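Long-range contacts in L-threonine dehydrogenase (Flavobacterium frigidimaris, PDB 2YY7), which probably oxidises L-threonine at its 3-hydroxyl to L-2-amino-3-oxobutanoate, using NAD+ as the hydride acceptor: residues A[28-38]-A[46-54]; A[203-214]-A[242-250]. All blocks are in the same frame, centred on the assembly; numbering follows the deposited sequence.

Interactions 1 and 2 belong to one mixed sheet but lie on opposite sides of the chain's centre, with nearest atoms about 17 Å apart. Interaction 1 joins parallel strands 31-35 and 49-51, is only partly buried, and runs from the T28-S46 end to the NAD adenosine at the other. Interaction 2 is largely buried and pairs strands 211-215 and 245-247 antiparallel. Backbone hydrogen bonds unite both pairs, and their side chains set them apart: charged and polar groups meet the cofactor in 28-38 with 46-54, whereas methionines and a phenylalanine dominate the strand pairing of 203-214 with 242-250, with hydroxyls and a carboxylate gathered near a helix start.

Interaction 1 (A[28-38]-A[46-54]); sequences TENVIASDIRK and SGPFEVVNA. With NAD (nicotinamide-adenine-dinucleotide), chain E.
T28 CG2 rests 3.6 Å from S46 O, and a water links the same carbonyl to the T28 hydroxyl. At G47 the backbone adopts angles (phi 154°, psi 179°) that a side chain would not tolerate, and the chain turns into P48. The proline ring crosses I32 at about a right angle, its CB 3.5 Å from I32 CD1, while its carbonyl accepts A33 N and opens the parallel ladder.

F49 CG stands anti to the backbone N (chi1 -180°), which lays the ring along the A33 and D35 CB atoms. K38 crosses it slantwise, CG 3.3 Å from F49 CE2, and R37 O lies at the ring edge. E50 bonds twice through its backbone: its N donates to A33 O, and its O accepts from D35 N over a longer 3.3 Å; its carboxylate turns to H67. V51 then sets CG2 beside K38 CB. V52 N reaches D35 O from above the carbonyl plane, and V52 CG1 is pressed tightly on S34 CB.

N53 and I36 run alongside each other, I36 CD1 touching N53 ND2, while N53 OD1 takes the adenine N6A at 3.1 Å as well as L55 N. A54 N also meets the adenine, donating to NAD N1A over 2.8 Å, and I36 CG2 packs against the same base. Strands 31-35 and 49-51, with helix 42-45 between them, form a beta-alpha-beta unit of the Rossmann fold.

At the C-terminal end of strand 31-35, D35 accepts from both hydroxyls of the adenosine ribose, O2B on OD1 and O3B on OD2. The R37 backbone N also binds OD1, an Asx turn, and its guanidinium donates to the same two hydroxyls. A carboxylate 2.7 Å from NAD O2B, through D35 OD1, would probably repel the 2'-phosphate of NADP, consistent with NAD as the bound cofactor.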
loop_
_atom_site.group_PDB
_atom_site.type_symbol
_atom_site.label_atom_id
_atom_site.label_comp_id
_atom_site.label_asym_id
_atom_site.label_seq_id
_atom_site.Cartn_x
_atom_site.Cartn_y
_atom_site.Cartn_z
ATOM N N THR A 28 -14.691 -30.298 -16.729
ATOM C CA THR A 28 -13.303 -30.229 -17.178
ATOM C C THR A 28 -12.981 -29.100 -18.151
ATOM O O THR A 28 -12.027 -28.348 -17.939
ATOM C CB THR A 28 -12.884 -31.563 -17.823
ATOM O OG1 THR A 28 -13.020 -32.611 -16.856
ATOM C CG2 THR A 28 -11.437 -31.500 -18.310
ATOM N N GLU A 29 -13.774 -28.984 -19.213
ATOM C CA GLU A 29 -13.549 -27.959 -20.223
ATOM C C GLU A 29 -14.075 -26.564 -19.889
ATOM O O GLU A 29 -13.902 -25.638 -20.680
ATOM C CB GLU A 29 -14.120 -28.412 -21.569
ATOM C CG GLU A 29 -13.418 -29.629 -22.168
ATOM C CD GLU A 29 -13.675 -30.897 -21.379
ATOM O OE1 GLU A 29 -14.780 -31.028 -20.810
ATOM O OE2 GLU A 29 -12.779 -31.768 -21.340
ATOM N N ASN A 30 -14.720 -26.407 -18.734
ATOM C CA ASN A 30 -15.218 -25.094 -18.333
ATOM C C ASN A 30 -14.136 -24.356 -17.550
ATOM O O ASN A 30 -14.265 -23.165 -17.264
ATOM C CB ASN A 30 -16.467 -25.220 -17.462
ATOM C CG ASN A 30 -17.713 -25.484 -18.270
ATOM O OD1 ASN A 30 -17.963 -26.605 -18.705
ATOM N ND2 ASN A 30 -18.502 -24.444 -18.487
ATOM N N VAL A 31 -13.074 -25.078 -17.205
ATOM C CA VAL A 31 -11.965 -24.508 -16.450
ATOM C C VAL A 31 -10.689 -24.562 -17.287
ATOM O O VAL A 31 -10.184 -25.638 -17.603
ATOM C CB VAL A 31 -11.734 -25.280 -15.135
ATOM C CG1 VAL A 31 -10.667 -24.589 -14.308
ATOM C CG2 VAL A 31 -13.041 -25.393 -14.354
ATOM N N ILE A 32 -10.179 -23.389 -17.650
ATOM C CA ILE A 32 -8.967 -23.294 -18.452
ATOM C C ILE A 32 -7.780 -23.011 -17.537
ATOM O O ILE A 32 -7.790 -22.035 -16.788
ATOM C CB ILE A 32 -9.063 -22.139 -19.483
ATOM C CG1 ILE A 32 -10.389 -22.212 -20.252
ATOM C CG2 ILE A 32 -7.874 -22.194 -20.436
ATOM C CD1 ILE A 32 -10.587 -23.474 -21.061
ATOM N N ALA A 33 -6.766 -23.868 -17.590
ATOM C CA ALA A 33 -5.571 -23.691 -16.773
ATOM C C ALA A 33 -4.519 -22.962 -17.600
ATOM O O ALA A 33 -4.314 -23.283 -18.768
ATOM C CB ALA A 33 -5.031 -25.049 -16.318
ATOM N N SER A 34 -3.863 -21.973 -16.999
ATOM C CA SER A 34 -2.833 -21.213 -17.699
ATOM C C SER A 34 -1.682 -20.929 -16.748
ATOM O O SER A 34 -1.879 -20.769 -15.545
ATOM C CB SER A 34 -3.395 -19.895 -18.250
ATOM O OG SER A 34 -3.802 -19.021 -17.212
ATOM N N ASP A 35 -0.478 -20.872 -17.300
ATOM C CA ASP A 35 0.716 -20.636 -16.507
ATOM C C ASP A 35 1.849 -20.291 -17.470
ATOM O O ASP A 35 1.748 -20.560 -18.671
ATOM C CB ASP A 35 1.045 -21.906 -15.720
ATOM C CG ASP A 35 1.950 -21.641 -14.540
ATOM O OD1 ASP A 35 3.158 -21.399 -14.756
ATOM O OD2 ASP A 35 1.444 -21.665 -13.396
ATOM N N ILE A 36 2.917 -19.687 -16.963
ATOM C CA ILE A 36 4.027 -19.341 -17.834
ATOM C C ILE A 36 4.903 -20.574 -18.034
ATOM O O ILE A 36 5.653 -20.667 -19.004
ATOM C CB ILE A 36 4.861 -18.157 -17.265
ATOM C CG1 ILE A 36 5.847 -17.670 -18.331
ATOM C CG2 ILE A 36 5.600 -18.583 -16.007
ATOM C CD1 ILE A 36 6.373 -16.277 -18.095
ATOM N N ARG A 37 4.784 -21.523 -17.112
ATOM C CA ARG A 37 5.527 -22.780 -17.181
ATOM C C ARG A 37 4.577 -23.864 -17.671
ATOM O O ARG A 37 3.448 -23.968 -17.191
ATOM C CB ARG A 37 6.052 -23.184 -15.803
ATOM C CG ARG A 37 7.099 -22.264 -15.209
ATOM C CD ARG A 37 7.527 -22.800 -13.857
ATOM N NE ARG A 37 6.386 -22.926 -12.954
ATOM C CZ ARG A 37 6.377 -23.676 -11.857
ATOM N NH1 ARG A 37 7.453 -24.378 -11.522
ATOM N NH2 ARG A 37 5.291 -23.725 -11.094
ATOM N N LYS A 38 5.031 -24.672 -18.621
ATOM C CA LYS A 38 4.206 -25.749 -19.157
ATOM C C LYS A 38 4.931 -27.074 -18.944
ATOM O O LYS A 38 5.744 -27.490 -19.771
ATOM C CB LYS A 38 3.937 -25.507 -20.647
ATOM C CG LYS A 38 2.923 -26.449 -21.294
ATOM C CD LYS A 38 3.547 -27.772 -21.712
ATOM C CE LYS A 38 2.535 -28.672 -22.417
ATOM N NZ LYS A 38 1.987 -28.062 -23.665
ATOM N N SER A 46 -4.696 -32.880 -17.703
ATOM C CA SER A 46 -6.070 -33.205 -17.332
ATOM C C SER A 46 -7.106 -32.157 -17.734
ATOM O O SER A 46 -8.116 -31.983 -17.048
ATOM C CB SER A 46 -6.159 -33.466 -15.824
ATOM O OG SER A 46 -5.804 -32.314 -15.081
ATOM N N GLY A 47 -6.867 -31.468 -18.845
ATOM C CA GLY A 47 -7.814 -30.460 -19.293
ATOM C C GLY A 47 -7.200 -29.362 -20.143
ATOM O O GLY A 47 -5.992 -29.364 -20.382
ATOM N N PRO A 48 -8.012 -28.402 -20.614
ATOM C CA PRO A 48 -7.526 -27.295 -21.443
ATOM C C PRO A 48 -6.431 -26.494 -20.742
ATOM O O PRO A 48 -6.637 -25.978 -19.643
ATOM C CB PRO A 48 -8.782 -26.461 -21.674
ATOM C CG PRO A 48 -9.875 -27.484 -21.645
ATOM C CD PRO A 48 -9.474 -28.328 -20.458
ATOM N N PHE A 49 -5.271 -26.393 -21.383
ATOM C CA PHE A 49 -4.149 -25.647 -20.822
ATOM C C PHE A 49 -3.633 -24.617 -21.823
ATOM O O PHE A 49 -3.550 -24.887 -23.025
ATOM C CB PHE A 49 -3.001 -26.589 -20.447
ATOM C CG PHE A 49 -1.813 -25.883 -19.854
ATOM C CD1 PHE A 49 -1.774 -25.583 -18.496
ATOM C CD2 PHE A 49 -0.756 -25.474 -20.661
ATOM C CE1 PHE A 49 -0.694 -24.883 -17.947
ATOM C CE2 PHE A 49 0.327 -24.771 -20.125
ATOM C CZ PHE A 49 0.358 -24.476 -18.768
ATOM N N GLU A 50 -3.276 -23.441 -21.318
ATOM C CA GLU A 50 -2.761 -22.364 -22.155
ATOM C C GLU A 50 -1.539 -21.716 -21.516
ATOM O O GLU A 50 -1.558 -21.363 -20.333
ATOM C CB GLU A 50 -3.828 -21.281 -22.347
ATOM C CG GLU A 50 -5.063 -21.732 -23.101
ATOM C CD GLU A 50 -4.888 -21.653 -24.604
ATOM O OE1 GLU A 50 -3.729 -21.619 -25.071
ATOM O OE2 GLU A 50 -5.912 -21.633 -25.317
ATOM N N VAL A 51 -0.477 -21.557 -22.297
ATOM C CA VAL A 51 0.715 -20.895 -21.787
ATOM C C VAL A 51 0.371 -19.411 -21.786
ATOM O O VAL A 51 -0.240 -18.914 -22.730
ATOM C CB VAL A 51 1.936 -21.110 -22.709
ATOM C CG1 VAL A 51 3.106 -20.255 -22.229
ATOM C CG2 VAL A 51 2.327 -22.582 -22.726
ATOM N N VAL A 52 0.743 -18.701 -20.728
ATOM C CA VAL A 52 0.460 -17.275 -20.670
ATOM C C VAL A 52 1.408 -16.571 -19.721
ATOM O O VAL A 52 1.899 -17.167 -18.765
ATOM C CB VAL A 52 -0.997 -16.993 -20.198
ATOM C CG1 VAL A 52 -1.142 -17.291 -18.707
ATOM C CG2 VAL A 52 -1.362 -15.542 -20.482
ATOM N N ASN A 53 1.691 -15.310 -20.013
ATOM C CA ASN A 53 2.537 -14.514 -19.137
ATOM C C ASN A 53 1.591 -13.456 -18.588
ATOM O O ASN A 53 1.183 -12.551 -19.313
ATOM C CB ASN A 53 3.673 -13.836 -19.903
ATOM C CG ASN A 53 4.628 -13.109 -18.976
ATOM O OD1 ASN A 53 4.224 -12.622 -17.922
ATOM N ND2 ASN A 53 5.897 -13.028 -19.362
ATOM N N ALA A 54 1.232 -13.586 -17.314
ATOM C CA ALA A 54 0.307 -12.658 -16.662
ATOM C C ALA A 54 0.780 -11.205 -16.679
ATOM O O ALA A 54 0.008 -10.290 -16.388
ATOM C CB ALA A 54 0.059 -13.107 -15.221
HETATM P PA NAD E . 3.235 -20.880 -6.462
HETATM O O1A NAD E . 3.280 -22.297 -6.003
HETATM O O2A NAD E . 4.535 -20.160 -6.441
HETATM O O5B NAD E . 2.490 -20.761 -7.853
HETATM C C5B NAD E . 2.629 -19.629 -8.663
HETATM C C4B NAD E . 2.389 -20.015 -10.102
HETATM O O4B NAD E . 2.352 -18.812 -10.872
HETATM C C3B NAD E . 3.517 -20.917 -10.657
HETATM O O3B NAD E . 2.992 -22.115 -11.256
HETATM C C2B NAD E . 4.252 -19.990 -11.633
HETATM O O2B NAD E . 4.820 -20.691 -12.726
HETATM C C1B NAD E . 3.126 -19.031 -12.049
HETATM N N9A NAD E . 3.631 -17.781 -12.636
HETATM C C8A NAD E . 4.706 -17.024 -12.170
HETATM N N7A NAD E . 4.861 -15.975 -12.991
HETATM C C5A NAD E . 3.898 -16.054 -13.937
HETATM C C6A NAD E . 3.628 -15.256 -15.037
HETATM N N6A NAD E . 4.418 -14.248 -15.342
HETATM N N1A NAD E . 2.590 -15.591 -15.866
HETATM C C2A NAD E . 1.809 -16.709 -15.618
HETATM N N3A NAD E . 2.079 -17.534 -14.543
HETATM C C4A NAD E . 3.128 -17.190 -13.727
HETATM O O3 NAD E . 2.290 -20.038 -5.474
HETATM P PN NAD E . 0.964 -20.509 -4.666
HETATM O O1N NAD E . 0.055 -21.356 -5.509
HETATM O O2N NAD E . 1.439 -20.930 -3.320
HETATM O O5D NAD E . 0.227 -19.080 -4.443
HETATM C C5D NAD E . -0.769 -18.614 -5.365
HETATM C C4D NAD E . -1.349 -17.276 -4.831
HETATM O O4D NAD E . -1.783 -17.437 -3.493
HETATM C C3D NAD E . -0.323 -16.140 -4.778
HETATM O O3D NAD E . -0.994 -14.911 -5.040
HETATM C C2D NAD E . 0.109 -16.120 -3.331
HETATM O O2D NAD E . 0.659 -14.856 -3.043
HETATM C C1D NAD E . -1.191 -16.466 -2.603
HETATM N N1N NAD E . -0.892 -17.005 -1.255
HETATM C C2N NAD E . -0.302 -18.246 -1.127
HETATM C C3N NAD E . -0.025 -18.742 0.142
HETATM C C7N NAD E . 0.508 -20.138 0.319
HETATM O O7N NAD E . 0.815 -20.492 1.622
HETATM N N7N NAD E . 0.720 -20.968 -0.718
HETATM C C4N NAD E . -0.323 -17.975 1.284
HETATM C C5N NAD E . -0.944 -16.731 1.139
HETATM C C6N NAD E . -1.207 -16.241 -0.126
HETATM O O HOH W 1 -10.205 -33.349 -15.475
#

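Interaction 2 (A[203-214]-A[242-250]); sequences CFLSSETKMPMM and LAAMSFTPT
M214 runs extended along A244 before it bends: CB and CG both lie against A244 CB, CG at 3.8 Å. SD then passes L242 CD2, and the turn at the last torsion (chi3 -73°) brings CE to 3.5 Å from A243 O, with L242 CD2 and A244 CB also touching this methyl. L242 crosses the methionine at about a right angle.

The backbones pair antiparallel, M213 with M245 and M211 with F247 each exchanging two hydrogen bonds, the shortest 2.7 Å from M213 N to M245 O. Strand 211-215 also pairs in parallel with strand 164-174, so 245-247 extends the Rossmann-type sheet in the reverse direction. On the face of M213 and F247, M213 CG packs 3.5 Å from F247 CZ, and its SD makes an oblique Met-aromatic contact. With an alanine in place of F247, the M213 side chain would probably lose this support and be freer to turn.

Farther along, T248 is the N-cap of helix 249-257. T250 N donates to S207 O on a lone pair, 3.2 Å away. T250 OG1 lies within reach of both S207 O and E208 OE2, 2.8 Å from the latter; S207 OG donates to that same carboxylate oxygen.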
loop_
_atom_site.group_PDB
_atom_site.type_symbol
_atom_site.label_atom_id
_atom_site.label_comp_id
_atom_site.label_asym_id
_atom_site.label_seq_id
_atom_site.Cartn_x
_atom_site.Cartn_y
_atom_site.Cartn_z
ATOM N N CYS A 203 14.651 -27.462 10.458
ATOM C CA CYS A 203 13.693 -26.371 10.287
ATOM C C CYS A 203 14.333 -24.987 10.125
ATOM O O CYS A 203 15.261 -24.642 10.857
ATOM C CB CYS A 203 12.756 -26.365 11.496
ATOM S SG CYS A 203 11.252 -25.404 11.311
ATOM N N PHE A 204 13.831 -24.188 9.183
ATOM C CA PHE A 204 14.386 -22.856 8.967
ATOM C C PHE A 204 13.733 -21.748 9.803
ATOM O O PHE A 204 13.947 -20.560 9.554
ATOM C CB PHE A 204 14.368 -22.493 7.472
ATOM C CG PHE A 204 12.994 -22.399 6.864
ATOM C CD1 PHE A 204 12.169 -21.312 7.132
ATOM C CD2 PHE A 204 12.547 -23.377 5.974
ATOM C CE1 PHE A 204 10.920 -21.192 6.518
ATOM C CE2 PHE A 204 11.301 -23.267 5.355
ATOM C CZ PHE A 204 10.487 -22.174 5.626
ATOM N N LEU A 205 12.952 -22.154 10.800
ATOM C CA LEU A 205 12.285 -21.239 11.726
ATOM C C LEU A 205 12.492 -21.808 13.136
ATOM O O LEU A 205 12.537 -23.026 13.302
ATOM C CB LEU A 205 10.789 -21.162 11.413
ATOM C CG LEU A 205 10.215 -19.864 10.831
ATOM C CD1 LEU A 205 11.126 -19.276 9.762
ATOM C CD2 LEU A 205 8.834 -20.161 10.272
ATOM N N SER A 206 12.624 -20.936 14.137
ATOM C CA SER A 206 12.828 -21.381 15.518
ATOM C C SER A 206 11.595 -22.116 16.050
ATOM O O SER A 206 10.465 -21.841 15.637
ATOM C CB SER A 206 13.192 -20.195 16.422
ATOM O OG SER A 206 12.254 -19.144 16.311
ATOM N N SER A 207 11.830 -23.033 16.989
ATOM C CA SER A 207 10.795 -23.894 17.558
ATOM C C SER A 207 9.466 -23.317 18.032
ATOM O O SER A 207 8.433 -23.965 17.869
ATOM C CB SER A 207 11.393 -24.747 18.690
ATOM O OG SER A 207 11.547 -24.009 19.888
ATOM N N GLU A 208 9.467 -22.123 18.615
ATOM C CA GLU A 208 8.221 -21.547 19.113
ATOM C C GLU A 208 7.610 -20.458 18.226
ATOM O O GLU A 208 6.839 -19.628 18.704
ATOM C CB GLU A 208 8.428 -20.991 20.526
ATOM C CG GLU A 208 9.060 -21.976 21.509
ATOM C CD GLU A 208 8.388 -23.340 21.499
ATOM O OE1 GLU A 208 7.166 -23.408 21.749
ATOM O OE2 GLU A 208 9.089 -24.347 21.241
ATOM N N THR A 209 7.948 -20.464 16.939
ATOM C CA THR A 209 7.419 -19.480 15.998
ATOM C C THR A 209 5.977 -19.850 15.648
ATOM O O THR A 209 5.727 -20.622 14.718
ATOM C CB THR A 209 8.273 -19.445 14.714
ATOM O OG1 THR A 209 9.633 -19.161 15.062
ATOM C CG2 THR A 209 7.774 -18.375 13.756
ATOM N N LYS A 210 5.032 -19.304 16.410
ATOM C CA LYS A 210 3.614 -19.581 16.203
ATOM C C LYS A 210 3.078 -18.802 15.007
ATOM O O LYS A 210 3.260 -17.591 14.912
ATOM C CB LYS A 210 2.835 -19.216 17.468
ATOM C CG LYS A 210 1.362 -19.575 17.448
ATOM C CD LYS A 210 0.722 -19.180 18.770
ATOM C CE LYS A 210 -0.777 -19.394 18.752
ATOM N NZ LYS A 210 -1.097 -20.813 18.435
ATOM N N MET A 211 2.416 -19.504 14.092
ATOM C CA MET A 211 1.878 -18.862 12.897
ATOM C C MET A 211 0.509 -19.388 12.509
ATOM O O MET A 211 0.117 -20.484 12.912
ATOM C CB MET A 211 2.820 -19.082 11.712
ATOM C CG MET A 211 4.243 -18.600 11.933
ATOM S SD MET A 211 5.269 -18.969 10.488
ATOM C CE MET A 211 4.999 -17.491 9.526
ATOM N N PRO A 212 -0.239 -18.601 11.716
ATOM C CA PRO A 212 -1.576 -18.974 11.237
ATOM C C PRO A 212 -1.369 -19.900 10.041
ATOM O O PRO A 212 -0.655 -19.547 9.094
ATOM C CB PRO A 212 -2.184 -17.641 10.802
ATOM C CG PRO A 212 -1.378 -16.611 11.549
ATOM C CD PRO A 212 0.009 -17.172 11.474
ATOM N N MET A 213 -1.988 -21.076 10.080
ATOM C CA MET A 213 -1.848 -22.045 9.001
ATOM C C MET A 213 -3.201 -22.597 8.574
ATOM O O MET A 213 -4.197 -22.437 9.281
ATOM C CB MET A 213 -0.956 -23.203 9.458
ATOM C CG MET A 213 0.481 -22.809 9.780
ATOM S SD MET A 213 1.546 -22.793 8.328
ATOM C CE MET A 213 3.171 -22.774 9.104
ATOM N N MET A 214 -3.221 -23.247 7.415
ATOM C CA MET A 214 -4.436 -23.848 6.886
ATOM C C MET A 214 -4.093 -24.977 5.920
ATOM O O MET A 214 -3.149 -24.867 5.133
ATOM C CB MET A 214 -5.279 -22.791 6.162
ATOM C CG MET A 214 -6.598 -23.325 5.611
ATOM S SD MET A 214 -7.595 -22.021 4.868
ATOM C CE MET A 214 -8.143 -21.137 6.355
ATOM N N LEU A 242 -8.851 -14.882 7.014
ATOM C CA LEU A 242 -9.272 -16.273 6.880
ATOM C C LEU A 242 -8.413 -17.117 7.817
ATOM O O LEU A 242 -7.189 -17.034 7.786
ATOM C CB LEU A 242 -9.082 -16.750 5.435
ATOM C CG LEU A 242 -9.698 -18.109 5.090
ATOM C CD1 LEU A 242 -11.195 -17.941 4.848
ATOM C CD2 LEU A 242 -9.033 -18.681 3.843
ATOM N N ALA A 243 -9.046 -17.932 8.649
ATOM C CA ALA A 243 -8.285 -18.739 9.592
ATOM C C ALA A 243 -8.760 -20.175 9.724
ATOM O O ALA A 243 -9.889 -20.514 9.364
ATOM C CB ALA A 243 -8.298 -18.069 10.959
ATOM N N ALA A 244 -7.868 -21.009 10.249
ATOM C CA ALA A 244 -8.144 -22.419 10.485
ATOM C C ALA A 244 -7.304 -22.880 11.675
ATOM O O ALA A 244 -7.844 -23.201 12.730
ATOM C CB ALA A 244 -7.808 -23.247 9.241
ATOM N N MET A 245 -5.983 -22.887 11.505
ATOM C CA MET A 245 -5.072 -23.319 12.563
ATOM C C MET A 245 -3.988 -22.306 12.895
ATOM O O MET A 245 -3.750 -21.354 12.157
ATOM C CB MET A 245 -4.340 -24.603 12.163
ATOM C CG MET A 245 -5.164 -25.655 11.468
ATOM S SD MET A 245 -4.072 -27.001 10.962
ATOM C CE MET A 245 -3.457 -26.369 9.390
ATOM N N SER A 246 -3.317 -22.561 14.012
ATOM C CA SER A 246 -2.195 -21.765 14.490
ATOM C C SER A 246 -1.391 -22.747 15.323
ATOM O O SER A 246 -1.928 -23.386 16.235
ATOM C CB SER A 246 -2.652 -20.582 15.359
ATOM O OG SER A 246 -2.990 -19.452 14.564
ATOM N N PHE A 247 -0.118 -22.899 14.978
ATOM C CA PHE A 247 0.761 -23.812 15.690
ATOM C C PHE A 247 2.225 -23.442 15.498
ATOM O O PHE A 247 2.570 -22.658 14.619
ATOM C CB PHE A 247 0.503 -25.263 15.234
ATOM C CG PHE A 247 0.737 -25.511 13.752
ATOM C CD1 PHE A 247 2.029 -25.584 13.231
ATOM C CD2 PHE A 247 -0.341 -25.705 12.890
ATOM C CE1 PHE A 247 2.246 -25.851 11.868
ATOM C CE2 PHE A 247 -0.140 -25.971 11.525
ATOM C CZ PHE A 247 1.159 -26.044 11.016
ATOM N N THR A 248 3.081 -24.001 16.344
ATOM C CA THR A 248 4.516 -23.756 16.286
ATOM C C THR A 248 5.181 -24.974 15.660
ATOM O O THR A 248 4.551 -26.021 15.500
ATOM C CB THR A 248 5.109 -23.602 17.700
ATOM O OG1 THR A 248 4.860 -24.806 18.438
ATOM C CG2 THR A 248 4.483 -22.424 18.436
ATOM N N PRO A 249 6.461 -24.851 15.280
ATOM C CA PRO A 249 7.146 -26.000 14.687
ATOM C C PRO A 249 7.175 -27.153 15.694
ATOM O O PRO A 249 7.002 -28.315 15.323
ATOM C CB PRO A 249 8.533 -25.449 14.385
ATOM C CG PRO A 249 8.234 -24.020 14.024
ATOM C CD PRO A 249 7.248 -23.618 15.099
ATOM N N THR A 250 7.379 -26.824 16.971
ATOM C CA THR A 250 7.419 -27.842 18.018
ATOM C C THR A 250 6.123 -28.645 18.011
ATOM O O THR A 250 6.144 -29.876 18.097
ATOM C CB THR A 250 7.599 -27.220 19.428
ATOM O OG1 THR A 250 8.839 -26.509 19.488
ATOM C CG2 THR A 250 7.604 -28.309 20.498
HETATM O O HOH W 2 5.213 -25.037 20.991
HETATM O O HOH W 3 4.470 -22.186 12.811
#